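Local coordinates for 2-aminomuconic 6-semialdehyde dehydrogenase (Pseudomonas sp., PDB 7BZV) that oxidises 2-aminomuconic 6-semialdehyde with NAD+ in the meta-cleavage pathway of 2-aminophenol catabolism, working as a tetramer whose assembly is required for cofactor binding, at the interface of chains A and B and the interface of chains A and C. Coordinates in Å, arbitrary orientation; residue numbers count along the deposited sequence, not the author numbering. Chains: chain A/B/C, 2-aminomuconic 6-semialdehyde dehydrogenase.

Contact 1: the interface of chains A and B. Residues chain A 61-62; chain B 128-129.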
# COMPACT_ATOMS: atom_id res chain seq x y z
N THR A 61 -13.22 17.18 10.40
CA THR A 61 -12.74 16.34 9.33
C THR A 61 -11.27 16.00 9.56
O THR A 61 -10.57 16.62 10.37
CB THR A 61 -12.86 17.04 8.00
OG1 THR A 61 -12.02 18.20 8.01
CG2 THR A 61 -14.33 17.40 7.74
N ALA A 62 -10.78 15.04 8.78
CA ALA A 62 -9.34 14.77 8.76
C ALA A 62 -8.53 16.01 8.40
O ALA A 62 -7.53 16.33 9.06
CB ALA A 62 -9.06 13.63 7.77
N ASP B 128 -13.28 14.62 2.33
CA ASP B 128 -14.20 15.31 3.22
C ASP B 128 -14.69 16.59 2.58
O ASP B 128 -13.96 17.29 1.88
CB ASP B 128 -13.51 15.58 4.55
CG ASP B 128 -13.56 14.35 5.45
OD1 ASP B 128 -14.62 13.70 5.42
OD2 ASP B 128 -12.59 14.03 6.15
N LEU B 129 -15.96 16.87 2.80
CA LEU B 129 -16.50 18.06 2.23
C LEU B 129 -17.08 18.92 3.35
O LEU B 129 -17.16 18.49 4.52
CB LEU B 129 -17.56 17.73 1.18
CG LEU B 129 -17.10 16.70 0.12
CD1 LEU B 129 -18.26 16.10 -0.62
CD2 LEU B 129 -16.13 17.39 -0.85
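B:Asp128 meets A:Thr61 and A:Ala62 at the point where helix 62-78 of chain A begins. The protein belongs to the aldehyde dehydrogenase family, and the patch is a small part of the two-fold A-B interface of its tetramer. Carboxylate oxygen OD2 of B:Asp128 lies 3.3 Å from the backbone N of A:Ala62. This is a weak hydrogen bond, though fairly straight at 153°. The same OD2 of B:Asp128 lies 3.5 Å from CB of A:Thr61. Methyl CG2 of A:Thr61 rests on the stem of B:Asp128, 3.8 Å from its CB. The two side chains slide past each other in opposite directions. The threonine hydroxyl OG1 sits between its own backbone N and carbonyl carbon (chi1 64°), which leaves CB and the methyl to face the aspartate. B:Asp128 ends strand 124-128, and its CG stands beside its own backbone N (chi1 -82°), carrying the carboxylate out to chain A. The amino end of the helix would probably stabilise a negative charge there. With an alanine in place of this aspartate, the A:Ala62 amide would probably be left without its carboxylate mate and A:Thr61 with less to pack on.

Contact 2: the interface of chains A and C. Residues chain A 480, 482; chain C 439-441, 448, 453-454.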
# COMPACT_ATOMS: atom_id res chain seq x y z
N ASN A 480 -15.10 -2.19 9.20
CA ASN A 480 -15.11 -2.61 7.81
C ASN A 480 -16.57 -2.54 7.35
O ASN A 480 -17.43 -3.21 7.92
CB ASN A 480 -14.49 -4.00 7.63
CG ASN A 480 -14.44 -4.44 6.14
OD1 ASN A 480 -13.80 -3.78 5.30
ND2 ASN A 480 -15.15 -5.50 5.81
N CYS A 482 -19.21 -3.37 4.62
CA CYS A 482 -19.27 -4.36 3.56
C CYS A 482 -20.64 -4.28 2.88
O CYS A 482 -21.66 -4.69 3.45
CB CYS A 482 -18.96 -5.75 4.11
SG CYS A 482 -19.12 -7.08 2.92
N GLY C 439 -16.87 -3.71 14.47
CA GLY C 439 -15.78 -4.09 13.59
C GLY C 439 -16.23 -4.39 12.17
O GLY C 439 -15.46 -4.19 11.22
N ILE C 440 -17.45 -4.88 12.00
CA ILE C 440 -17.92 -5.21 10.65
C ILE C 440 -19.37 -4.77 10.52
O ILE C 440 -20.22 -5.16 11.33
CB ILE C 440 -17.74 -6.70 10.32
CG1 ILE C 440 -18.35 -7.02 8.96
CG2 ILE C 440 -18.40 -7.60 11.36
CD1 ILE C 440 -17.60 -6.61 7.84
N SER C 441 -19.65 -3.95 9.52
CA SER C 441 -20.95 -3.33 9.34
C SER C 441 -21.42 -3.70 7.93
O SER C 441 -20.93 -3.15 6.95
CB SER C 441 -20.84 -1.83 9.55
OG SER C 441 -22.10 -1.20 9.73
N LEU C 448 -20.85 -12.05 5.36
CA LEU C 448 -19.96 -12.14 4.19
C LEU C 448 -18.55 -11.73 4.60
O LEU C 448 -18.33 -10.57 5.05
CB LEU C 448 -20.50 -11.21 3.09
CG LEU C 448 -21.18 -11.57 1.78
CD1 LEU C 448 -21.29 -10.24 0.96
CD2 LEU C 448 -20.38 -12.61 1.09
N THR C 453 -9.66 -8.41 4.55
CA THR C 453 -10.09 -7.16 5.14
C THR C 453 -9.98 -7.23 6.65
O THR C 453 -10.03 -8.32 7.23
CB THR C 453 -11.54 -6.87 4.76
OG1 THR C 453 -12.38 -7.78 5.50
CG2 THR C 453 -11.80 -7.00 3.18
N PRO C 454 -9.92 -6.07 7.33
CA PRO C 454 -9.72 -6.06 8.79
C PRO C 454 -11.00 -6.46 9.50
O PRO C 454 -12.08 -5.98 9.17
CB PRO C 454 -9.34 -4.60 9.10
CG PRO C 454 -9.93 -3.77 7.94
CD PRO C 454 -9.85 -4.71 6.73
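A:Asn480 pairs with C:Ile440 in a parallel beta bridge, so strand 476-485 of chain A runs beside strand 440-443 of chain C. Backbone hydrogen bonds run along it. A:Asn480 N donates to C:Gly439 O at 2.9 Å. C:Ser441 N donates to A:Asn480 O at 2.8 Å. A:Cys482 N donates to C:Ser441 O at 2.9 Å. All are close to straight at the hydrogen. The side chains of A:Asn480 and C:Ile440 lie alongside each other and point the same way. Methyl CD1 of C:Ile440 reaches 3.4 Å from amide nitrogen ND2 of A:Asn480. CD1 of C:Ile440 also lies 4.1 Å from CB of A:Cys482. CG of A:Asn480 is anti to its backbone N (chi1 -178°), and this carries the amide towards C:Thr453. That side chain crosses it at about a right angle. Hydroxyl OG1 of C:Thr453 lies 3.6 Å from ND2 of A:Asn480, a contact rather than a hydrogen bond. On the same stretch of loop, carbonyl O of C:Pro454 stands 3.5 Å from CB of A:Asn480. The asparagine is thus flanked by the strand and by this loop. The site joins the two subunits through a beta sheet continued across them, a feature typical of aldehyde dehydrogenase dimers.

Contact 3: the interface of chains A and C. Residues chain A 436, 438-439, 441, 465; chain C 142, 478-479.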
# COMPACT_ATOMS: atom_id res chain seq x y z
N MET A 436 18.52 -9.73 14.43
CA MET A 436 18.30 -9.22 15.78
C MET A 436 16.85 -9.35 16.19
O MET A 436 15.98 -8.90 15.46
CB MET A 436 18.73 -7.75 15.89
CG MET A 436 20.19 -7.49 15.63
SD MET A 436 21.39 -8.35 16.70
CE MET A 436 21.63 -8.09 18.53
N VAL A 438 14.54 -7.66 17.80
CA VAL A 438 14.32 -6.32 18.32
C VAL A 438 13.32 -5.61 17.43
O VAL A 438 13.11 -5.99 16.27
CB VAL A 438 15.65 -5.54 18.36
CG1 VAL A 438 16.67 -6.25 19.23
CG2 VAL A 438 16.17 -5.35 16.93
N GLY A 439 12.76 -4.51 17.95
CA GLY A 439 11.89 -3.67 17.15
C GLY A 439 12.63 -2.82 16.15
O GLY A 439 12.12 -2.57 15.05
N SER A 441 16.60 -2.16 14.46
CA SER A 441 17.94 -2.71 14.30
C SER A 441 18.68 -1.77 13.36
O SER A 441 18.41 -1.73 12.16
CB SER A 441 17.84 -4.12 13.74
OG SER A 441 19.04 -4.77 13.84
N ARG A 465 3.04 -2.09 17.47
CA ARG A 465 3.93 -1.14 16.80
C ARG A 465 3.19 0.17 16.59
O ARG A 465 1.97 0.19 16.46
CB ARG A 465 4.43 -1.66 15.45
CG ARG A 465 5.21 -2.96 15.51
CD ARG A 465 6.64 -2.66 15.95
NE ARG A 465 7.53 -3.80 16.09
CZ ARG A 465 7.53 -4.66 17.11
NH1 ARG A 465 6.64 -4.54 18.09
NH2 ARG A 465 8.45 -5.64 17.13
N LYS C 142 9.64 -11.63 11.22
CA LYS C 142 10.03 -12.90 11.80
C LYS C 142 8.85 -13.52 12.55
O LYS C 142 7.96 -12.80 13.00
CB LYS C 142 11.21 -12.71 12.76
CG LYS C 142 12.53 -12.60 12.02
CD LYS C 142 12.87 -11.16 11.75
CE LYS C 142 13.57 -10.59 12.99
NZ LYS C 142 13.33 -9.18 13.02
N LEU C 478 7.95 -7.62 14.06
CA LEU C 478 8.48 -6.70 13.05
C LEU C 478 9.78 -6.09 13.56
O LEU C 478 9.82 -5.54 14.66
CB LEU C 478 7.49 -5.59 12.70
CG LEU C 478 6.58 -5.93 11.52
CD1 LEU C 478 5.87 -7.26 11.68
CD2 LEU C 478 5.57 -4.80 11.33
N THR C 479 10.85 -6.21 12.78
CA THR C 479 12.11 -5.54 13.10
C THR C 479 12.34 -4.52 12.01
O THR C 479 12.57 -4.91 10.86
CB THR C 479 13.27 -6.52 13.09
OG1 THR C 479 13.05 -7.49 14.10
CG2 THR C 479 14.62 -5.79 13.33
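The flat guanidinium of A:Arg465 meets the backbone carbonyl O of C:Leu478 at its edge, with that oxygen nearly in the guanidinium plane. Two nitrogens share the one acceptor, side-on. A:Arg465 NH2 donates at 2.8 Å to C:Leu478 O, and A:Arg465 NE donates to the same oxygen at 3.2 Å. The NH2 bond is the straighter, 158° at the hydrogen against 140°. C:Leu478 is poorly ordered, so these values are approximate. The paired grip would hold the turn of the guanidinium. The arginine chain bends at chi2 (-80°) and then runs straight through chi3, bringing this edge to the strand. Next along the strand, hydroxyl OG1 of C:Thr479 donates to A:Val438 O at 2.6 Å, approaching nearly along the C=O axis. The amine of C:Lys142 is modelled too near this hydroxyl, which leaves the detail around both groups doubtful. Methyl CG2 of C:Thr479 takes the apolar side. C:Thr479 CG2 lies 3.7 Å from CB of A:Ser441 and 3.9 Å from CG2 of A:Val438, whose side chain crosses that of the threonine at a slant. The site fastens the start of strand 476-485 of chain C to chain A residues that probably belong to the catalytic domain, and so is likely to support the assembly that NAD+ binding requires.

Contacts 2 and 3 both belong to the A-C interface, with their centres of C-alpha atoms about 29 Å apart. They use the same elements with the chains exchanged: strand 476-485 of one subunit against residues 439 to 441 of the other. By the two-fold symmetry, contact 3 has a twin beside contact 2, so each strand is held at neighbouring residues. Contact 1 lies in the A-B interface. Its C-alpha centre is about 22 Å from that of contact 2 and 35 Å from that of contact 3. It shares no residues with them. Both interfaces contribute to the tetramer, on which cofactor binding depends.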